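Carbohydrate binding family 6 (PDB 5A8C) probably hydrolyses terminal alpha-L-arabinofuranoside linkages in arabinose-containing polysaccharides, using the five-bladed beta-propeller of a family 43 glycoside hydrolase. Local coordinates at residues 276-281 with 306-311; 253-258 with 312-317. All coordinates share one frame; numbering follows the deposited sequence.

Contact 1: 276-281 with 306-311; sequences GNWYVV and MFYNAD
Tyr308 sets an edge of its ring against the face of the Trp278 indole in a T-shaped stack, the phenol ring and the five-membered ring lying 4.9 Å between centroids with planes at 89°. Tyr308 CE2 meets Trp278 CE2 at 3.6 Å, while Tyr308 OH reaches on over the six-membered ring, 3.5 Å from Trp278 CZ3. A tyrosine suits this place because its ring packs on the indole while its hydroxyl is hydrogen-bonded to His216.

The aliphatic part is made by Met306. Its thioether lies against a methyl of Val280, Met306 SD to Val280 CG2 being 3.7 Å, and a bend at the last torsion (chi3 88°) brings Met306 CE to 4.1 Å from Trp278 CB. The flexible, unbranched methionine can thus touch Val280 with its sulfur and Trp278 CB with its terminal methyl.

Two links join the backbones. Met306 N donates to Trp278 O (2.9 Å), and one water accepts from Trp278 N and donates to Met306 O (2.7 Å), bridging chains that are already diverging.

Strand 277-284 is the middle strand of its three-stranded antiparallel sheet, between 270-274 and 300-306; the chain leaving 300-306 carries Tyr308 to Tyr218 of strand 212-218, in the adjoining sheet.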
ATOM      1  N   GLY A 276       9.880  18.013  -1.286  1.00 11.36           N
ATOM      2  CA  GLY A 276       9.980  18.643   0.004  1.00 12.80           C
ATOM      3  C   GLY A 276       8.706  18.725   0.816  1.00 12.16           C
ATOM      4  O   GLY A 276       8.741  19.275   1.915  1.00 16.02           O
ATOM      5  N   ASN A 277       7.591  18.206   0.298  1.00  9.73           N
ATOM      6  CA  ASN A 277       6.329  18.129   1.013  1.00  9.20           C
ATOM      7  C   ASN A 277       5.946  16.648   1.167  1.00  8.32           C
ATOM      8  O   ASN A 277       6.433  15.809   0.447  1.00 10.51           O
ATOM      9  CB  ASN A 277       5.247  18.858   0.241  1.00 10.45           C
ATOM     10  CG  ASN A 277       5.532  20.324   0.102  1.00 13.69           C
ATOM     11  OD1 ASN A 277       5.732  20.843  -1.021  1.00 18.11           O
ATOM     12  ND2 ASN A 277       5.656  20.989   1.196  1.00 13.66           N
ATOM     13  N   TRP A 278       5.077  16.393   2.132  1.00  7.68           N
ATOM     14  CA  TRP A 278       4.608  15.036   2.382  1.00  7.24           C
ATOM     15  C   TRP A 278       3.156  14.903   1.988  1.00  7.03           C
ATOM     16  O   TRP A 278       2.369  15.839   2.101  1.00  7.61           O
ATOM     17  CB  TRP A 278       4.788  14.678   3.858  1.00  8.09           C
ATOM     18  CG  TRP A 278       6.223  14.559   4.240  1.00  8.56           C
ATOM     19  CD1 TRP A 278       7.099  15.549   4.518  1.00  9.51           C
ATOM     20  CD2 TRP A 278       6.974  13.346   4.314  1.00  8.27           C
ATOM     21  NE1 TRP A 278       8.351  15.047   4.788  1.00 10.54           N
ATOM     22  CE2 TRP A 278       8.298  13.689   4.673  1.00  9.83           C
ATOM     23  CE3 TRP A 278       6.655  11.981   4.133  1.00  8.80           C
ATOM     24  CZ2 TRP A 278       9.274  12.718   4.870  1.00 10.52           C
ATOM     25  CZ3 TRP A 278       7.633  11.024   4.337  1.00  9.96           C
ATOM     26  CH2 TRP A 278       8.947  11.399   4.678  1.00 10.65           C
ATOM     27  N   TYR A 279       2.801  13.717   1.518  1.00  6.72           N
ATOM     28  CA  TYR A 279       1.462  13.397   1.077  1.00  6.79           C
ATOM     29  C   TYR A 279       1.033  12.032   1.579  1.00  6.27           C
ATOM     30  O   TYR A 279       1.847  11.113   1.712  1.00  7.21           O
ATOM     31  CB  TYR A 279       1.388  13.379  -0.465  1.00  7.59           C
ATOM     32  CG  TYR A 279       1.766  14.711  -1.061  1.00  7.96           C
ATOM     33  CD1 TYR A 279       0.830  15.714  -1.227  1.00  8.79           C
ATOM     34  CD2 TYR A 279       3.081  15.003  -1.366  1.00  8.03           C
ATOM     35  CE1 TYR A 279       1.210  16.979  -1.660  1.00  9.38           C
ATOM     36  CE2 TYR A 279       3.459  16.244  -1.805  1.00  9.13           C
ATOM     37  CZ  TYR A 279       2.533  17.242  -1.954  1.00  9.56           C
ATOM     38  OH  TYR A 279       2.895  18.486  -2.373  1.00 11.73           O
ATOM     39  N   VAL A 280      -0.255  11.911   1.838  1.00  6.06           N
ATOM     40  CA  VAL A 280      -0.910  10.594   1.980  1.00  6.20           C
ATOM     41  C   VAL A 280      -1.717  10.347   0.715  1.00  5.99           C
ATOM     42  O   VAL A 280      -2.550  11.180   0.313  1.00  7.18           O
ATOM     43  CB  VAL A 280      -1.786  10.516   3.228  1.00  7.50           C
ATOM     44  CG1 VAL A 280      -2.438   9.180   3.371  1.00  8.89           C
ATOM     45  CG2 VAL A 280      -0.968  10.752   4.478  1.00 10.62           C
ATOM     46  N   VAL A 281      -1.450   9.216   0.064  1.00  5.55           N
ATOM     47  CA  VAL A 281      -2.280   8.709  -1.009  1.00  5.61           C
ATOM     48  C   VAL A 281      -3.193   7.657  -0.398  1.00  5.05           C
ATOM     49  O   VAL A 281      -2.777   6.890   0.469  1.00  5.67           O
ATOM     50  CB  VAL A 281      -1.443   8.178  -2.178  1.00  6.73           C
ATOM     51  CG1 VAL A 281      -0.752   9.316  -2.934  1.00  9.23           C
ATOM     52  CG2 VAL A 281      -0.500   7.091  -1.859  1.00  8.01           C
ATOM     53  N   MET A 306       0.184  16.006   3.974  1.00  7.73           N
ATOM     54  CA  MET A 306       0.400  15.533   5.343  1.00  8.08           C
ATOM     55  C   MET A 306       1.438  16.468   5.973  1.00  8.38           C
ATOM     56  O   MET A 306       2.416  16.831   5.309  1.00  9.76           O
ATOM     57  CB  MET A 306       0.916  14.097   5.294  1.00  8.17           C
ATOM     58  CG  MET A 306       0.940  13.382   6.647  1.00  8.74           C
ATOM     59  SD  MET A 306       1.859  11.849   6.629  1.00  9.87           S
ATOM     60  CE  MET A 306       3.495  12.443   6.994  1.00 10.40           C
ATOM     61  N   PHE A 307       1.286  16.723   7.266  1.00  8.57           N
ATOM     62  CA  PHE A 307       2.188  17.567   8.004  1.00  9.37           C
ATOM     63  C   PHE A 307       2.633  16.866   9.275  1.00  9.34           C
ATOM     64  O   PHE A 307       1.866  16.117   9.886  1.00 11.20           O
ATOM     65  CB  PHE A 307       1.463  18.885   8.386  1.00 11.00           C
ATOM     66  CG  PHE A 307       0.907  19.621   7.212  1.00 11.99           C
ATOM     67  CD1 PHE A 307       1.735  20.363   6.412  1.00 14.02           C
ATOM     68  CD2 PHE A 307      -0.403  19.491   6.833  1.00 12.76           C
ATOM     69  CE1 PHE A 307       1.243  21.047   5.304  1.00 15.84           C
ATOM     70  CE2 PHE A 307      -0.910  20.150   5.728  1.00 15.27           C
ATOM     71  CZ  PHE A 307      -0.088  20.901   4.979  1.00 15.31           C
ATOM     72  N   TYR A 308       3.851  17.194   9.687  1.00  9.88           N
ATOM     73  CA  TYR A 308       4.396  16.742  10.987  1.00 10.11           C
ATOM     74  C   TYR A 308       4.263  17.847  12.048  1.00 10.74           C
ATOM     75  O   TYR A 308       4.429  19.019  11.732  1.00 12.84           O
ATOM     76  CB  TYR A 308       5.871  16.363  10.894  1.00 10.16           C
ATOM     77  CG  TYR A 308       6.121  15.172  10.040  1.00  9.72           C
ATOM     78  CD1 TYR A 308       6.050  13.888  10.566  1.00  9.50           C
ATOM     79  CD2 TYR A 308       6.471  15.286   8.708  1.00  9.62           C
ATOM     80  CE1 TYR A 308       6.309  12.768   9.773  1.00  9.06           C
ATOM     81  CE2 TYR A 308       6.743  14.202   7.911  1.00  9.48           C
ATOM     82  CZ  TYR A 308       6.659  12.940   8.469  1.00  8.77           C
ATOM     83  OH  TYR A 308       6.936  11.813   7.687  1.00  9.46           O
ATOM     84  N   ASN A 309       3.984  17.449  13.268  1.00 11.46           N
ATOM     85  CA  ASN A 309       4.121  18.311  14.426  1.00 11.64           C
ATOM     86  C   ASN A 309       5.589  18.438  14.782  1.00 13.34           C
ATOM     87  O   ASN A 309       6.424  17.629  14.349  1.00 13.92           O
ATOM     88  CB  ASN A 309       3.333  17.726  15.603  1.00 12.99           C
ATOM     89  CG  ASN A 309       1.846  17.681  15.347  1.00 13.51           C
ATOM     90  OD1 ASN A 309       1.291  18.677  14.926  1.00 17.68           O
ATOM     91  ND2 ASN A 309       1.197  16.559  15.613  1.00 13.79           N
ATOM     92  N   ALA A 310       5.896  19.421  15.615  1.00 15.56           N
ATOM     93  CA  ALA A 310       7.264  19.632  16.034  1.00 18.52           C
ATOM     94  C   ALA A 310       7.872  18.428  16.736  1.00 17.41           C
ATOM     95  O   ALA A 310       9.081  18.201  16.596  1.00 21.23           O
ATOM     96  CB  ALA A 310       7.420  20.851  16.940  1.00 19.14           C
ATOM     97  N   ASP A 311       7.068  17.661  17.482  1.00 17.80           N
ATOM     98  CA  ASP A 311       7.588  16.489  18.218  1.00 19.51           C
ATOM     99  C   ASP A 311       7.731  15.239  17.310  1.00 17.48           C
ATOM    100  O   ASP A 311       8.045  14.144  17.794  1.00 21.12           O
ATOM    101  CB  ASP A 311       6.719  16.178  19.448  1.00 21.36           C
ATOM    102  CG  ASP A 311       5.322  15.700  19.119  1.00 18.99           C
ATOM    103  OD1 ASP A 311       4.985  15.604  17.925  1.00 17.67           O
ATOM    104  OD2 ASP A 311       4.523  15.501  20.068  1.00 25.31           O
TER
HETATM  105  O   HOH W   1       3.904  18.496   3.704  1.00 11.93           O

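Contact 2: 253-258 with 312-317; sequences GVILPQ and GTIKQV
Val317 and Ile255 form the tight part of this contact. Val317 N donates to Ile255 O over 2.8 Å, a nearly straight bond (168°) that arrives almost in line with the carbonyl. Around it the side chains close up: Val317 CG2 lies 4.0 Å from Ile255 CG2, and its other methyl, CG1, stands 3.7 Å from Leu256 CD1. The chain of Ile255 runs on extended past CG1 (chi2 177°), which brings CD1 to 3.9 Å from Ile314 CD1. Branched aliphatic residues suit this buried side, where compact side chains bring methyl against methyl with no polar end to satisfy.

The outer side is looser and more polar. Gln316, an exposed residue, extends its chain beside Val254, pointing the same way, with Gln316 OE1 3.8 Å from Val254 CG1. Its amide nitrogen approaches the proline ring, Gln316 NE2 to Pro257 CG being also 3.8 Å. These are packing contacts, suited to a long side chain with apolar methylenes and a polar end. Nearby, one water donates to both Val254 O and Ile314 O, linking two carbonyl oxygens that, as acceptors, cannot bond to each other.

A classic beta bulge at Ile255 and Leu256, both opposite Ile237, interrupts edge strand 250-256. Segment 312-317 lies against this strand at Ile255 and Leu256, and Val317 and Ile255 both touch Val280 of strand 277-284 in the adjoining sheet.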
ATOM      1  N   GLY A 253      -1.730   7.563  17.330  1.00  8.32           N
ATOM      2  CA  GLY A 253      -3.019   8.127  16.916  1.00  8.59           C
ATOM      3  C   GLY A 253      -3.386   7.845  15.508  1.00  7.37           C
ATOM      4  O   GLY A 253      -2.948   6.887  14.867  1.00  7.66           O
ATOM      5  N   VAL A 254      -4.240   8.725  14.973  1.00  7.90           N
ATOM      6  CA  VAL A 254      -4.866   8.621  13.658  1.00  7.39           C
ATOM      7  C   VAL A 254      -4.207   9.567  12.669  1.00  7.31           C
ATOM      8  O   VAL A 254      -4.088  10.759  12.913  1.00  9.49           O
ATOM      9  CB  VAL A 254      -6.385   8.947  13.773  1.00  7.76           C
ATOM     10  CG1 VAL A 254      -7.019   9.023  12.401  1.00  7.73           C
ATOM     11  CG2 VAL A 254      -7.087   7.899  14.641  1.00  8.77           C
ATOM     12  N   ILE A 255      -3.803   9.015  11.537  1.00  7.08           N
ATOM     13  CA  ILE A 255      -3.357   9.791  10.382  1.00  7.89           C
ATOM     14  C   ILE A 255      -4.505  10.203   9.487  1.00  6.79           C
ATOM     15  O   ILE A 255      -4.586  11.351   9.045  1.00  8.37           O
ATOM     16  CB  ILE A 255      -2.319   9.017   9.563  1.00  8.16           C
ATOM     17  CG1 ILE A 255      -1.076   8.740  10.412  1.00  9.47           C
ATOM     18  CG2 ILE A 255      -1.985   9.793   8.282  1.00  9.41           C
ATOM     19  CD1 ILE A 255      -0.019   7.917   9.724  1.00 10.65           C
ATOM     20  N   LEU A 256      -5.407   9.283   9.179  1.00  6.24           N
ATOM     21  CA  LEU A 256      -6.480   9.521   8.203  1.00  6.64           C
ATOM     22  C   LEU A 256      -7.755   8.880   8.711  1.00  6.40           C
ATOM     23  O   LEU A 256      -7.754   7.677   8.973  1.00  7.44           O
ATOM     24  CB  LEU A 256      -6.119   8.971   6.848  1.00  7.22           C
ATOM     25  CG  LEU A 256      -7.064   9.362   5.709  1.00  8.29           C
ATOM     26  CD1 LEU A 256      -6.879  10.814   5.275  1.00  9.92           C
ATOM     27  CD2 LEU A 256      -6.860   8.419   4.529  1.00  9.43           C
ATOM     28  N   PRO A 257      -8.805   9.640   8.954  1.00  6.25           N
ATOM     29  CA  PRO A 257     -10.095   9.048   9.304  1.00  6.36           C
ATOM     30  C   PRO A 257     -10.747   8.416   8.069  1.00  5.96           C
ATOM     31  O   PRO A 257     -10.104   8.286   7.037  1.00  6.73           O
ATOM     32  CB  PRO A 257     -10.879  10.267   9.818  1.00  7.85           C
ATOM     33  CG  PRO A 257     -10.426  11.343   8.924  1.00  8.38           C
ATOM     34  CD  PRO A 257      -8.970  11.097   8.662  1.00  7.57           C
ATOM     35  N   GLN A 258     -12.006   8.004   8.190  1.00  6.56           N
ATOM     36  CA  GLN A 258     -12.725   7.643   6.942  1.00  6.48           C
ATOM     37  C   GLN A 258     -12.773   8.868   6.040  1.00  6.72           C
ATOM     38  O   GLN A 258     -13.223   9.924   6.473  1.00  8.15           O
ATOM     39  CB  GLN A 258     -14.147   7.213   7.247  1.00  6.41           C
ATOM     40  CG  GLN A 258     -14.243   5.785   7.737  1.00  6.40           C
ATOM     41  CD  GLN A 258     -14.149   4.779   6.617  1.00  6.40           C
ATOM     42  OE1 GLN A 258     -14.821   4.934   5.589  1.00  7.47           O
ATOM     43  NE2 GLN A 258     -13.394   3.724   6.802  1.00  6.88           N
ATOM     44  N   GLY A 312       7.458  15.378  16.009  1.00 14.19           N
ATOM     45  CA  GLY A 312       7.572  14.291  15.070  1.00 13.39           C
ATOM     46  C   GLY A 312       6.320  13.487  14.863  1.00 10.63           C
ATOM     47  O   GLY A 312       6.285  12.639  13.966  1.00 11.14           O
ATOM     48  N   THR A 313       5.307  13.678  15.706  1.00  9.96           N
ATOM     49  CA  THR A 313       4.025  13.051  15.442  1.00  9.34           C
ATOM     50  C   THR A 313       3.457  13.664  14.155  1.00  9.29           C
ATOM     51  O   THR A 313       3.887  14.716  13.657  1.00  9.68           O
ATOM     52  CB  THR A 313       3.068  13.188  16.614  1.00 10.93           C
ATOM     53  OG1 THR A 313       2.852  14.553  16.937  1.00 11.62           O
ATOM     54  CG2 THR A 313       3.635  12.448  17.830  1.00 12.19           C
ATOM     55  N   ILE A 314       2.495  12.939  13.594  1.00  9.39           N
ATOM     56  CA  ILE A 314       1.828  13.323  12.347  1.00  9.73           C
ATOM     57  C   ILE A 314       0.485  13.960  12.671  1.00  9.94           C
ATOM     58  O   ILE A 314      -0.327  13.383  13.400  1.00 11.60           O
ATOM     59  CB  ILE A 314       1.666  12.101  11.421  1.00  9.15           C
ATOM     60  CG1 ILE A 314       3.033  11.577  11.026  1.00 10.18           C
ATOM     61  CG2 ILE A 314       0.825  12.479  10.208  1.00  9.26           C
ATOM     62  CD1 ILE A 314       3.003  10.255  10.304  1.00 11.02           C
ATOM     63  N   LYS A 315       0.237  15.148  12.113  1.00 10.37           N
ATOM     64  CA  LYS A 315      -1.096  15.766  12.262  0.50 11.90           C
ATOM     65  C   LYS A 315      -2.102  14.993  11.461  1.00 10.64           C
ATOM     66  O   LYS A 315      -1.838  14.520  10.376  1.00 11.69           O
ATOM     67  CB  LYS A 315      -1.178  17.188  11.725  0.50 13.76           C
ATOM     68  CG  LYS A 315      -0.358  18.167  12.499  0.50 15.62           C
ATOM     69  CD  LYS A 315      -0.566  19.592  11.991  0.50 17.73           C
ATOM     70  CE  LYS A 315       0.757  20.352  11.785  0.50 22.57           C
ATOM     71  NZ  LYS A 315       0.732  21.572  10.902  0.50 24.51           N
ATOM     72  N   GLN A 316      -3.282  14.870  12.013  1.00 10.54           N
ATOM     73  CA  GLN A 316      -4.323  14.187  11.275  1.00 10.69           C
ATOM     74  C   GLN A 316      -4.588  14.911   9.930  1.00  9.40           C
ATOM     75  O   GLN A 316      -4.756  16.124   9.881  1.00  9.21           O
ATOM     76  CB  GLN A 316      -5.594  14.107  12.094  1.00 11.89           C
ATOM     77  CG  GLN A 316      -6.675  13.289  11.405  1.00 12.86           C
ATOM     78  CD  GLN A 316      -7.758  12.980  12.341  1.00 17.20           C
ATOM     79  OE1 GLN A 316      -7.556  12.576  13.515  1.00 23.60           O
ATOM     80  NE2 GLN A 316      -8.942  13.173  11.857  1.00 21.56           N
ATOM     81  N   VAL A 317      -4.634  14.121   8.852  1.00  8.52           N
ATOM     82  CA  VAL A 317      -4.882  14.639   7.514  1.00  8.94           C
ATOM     83  C   VAL A 317      -6.312  15.072   7.387  1.00  8.83           C
ATOM     84  O   VAL A 317      -7.239  14.427   7.927  1.00  9.36           O
ATOM     85  CB  VAL A 317      -4.528  13.533   6.482  1.00  9.56           C
ATOM     86  CG1 VAL A 317      -4.941  13.905   5.044  1.00 10.62           C
ATOM     87  CG2 VAL A 317      -3.024  13.228   6.510  1.00 10.77           C
TER
HETATM   88  O   HOH W   2      -2.476  12.210  14.546  1.00 18.26           O

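In the fold
Both contacts use the chain that follows strand 300-306: contact 1 holds its start to strand 277-284, and contact 2 holds its continuation to strand 250-256. The same C-terminal stretch of chain therefore spans two neighbouring sheets of the propeller. Contact 1 is the more buried and relies on aromatic stacking and a thioether, whereas contact 2 combines an aliphatic interior with an exposed glutamine margin. Each pairs one direct backbone bond with one water bridge. The two meet where Met306 and Tyr308 pack on Ile314, and where Phe307 O lies 2.9 Å from Lys315 N, a probable hydrogen bond across the loop that folds this chain back on itself.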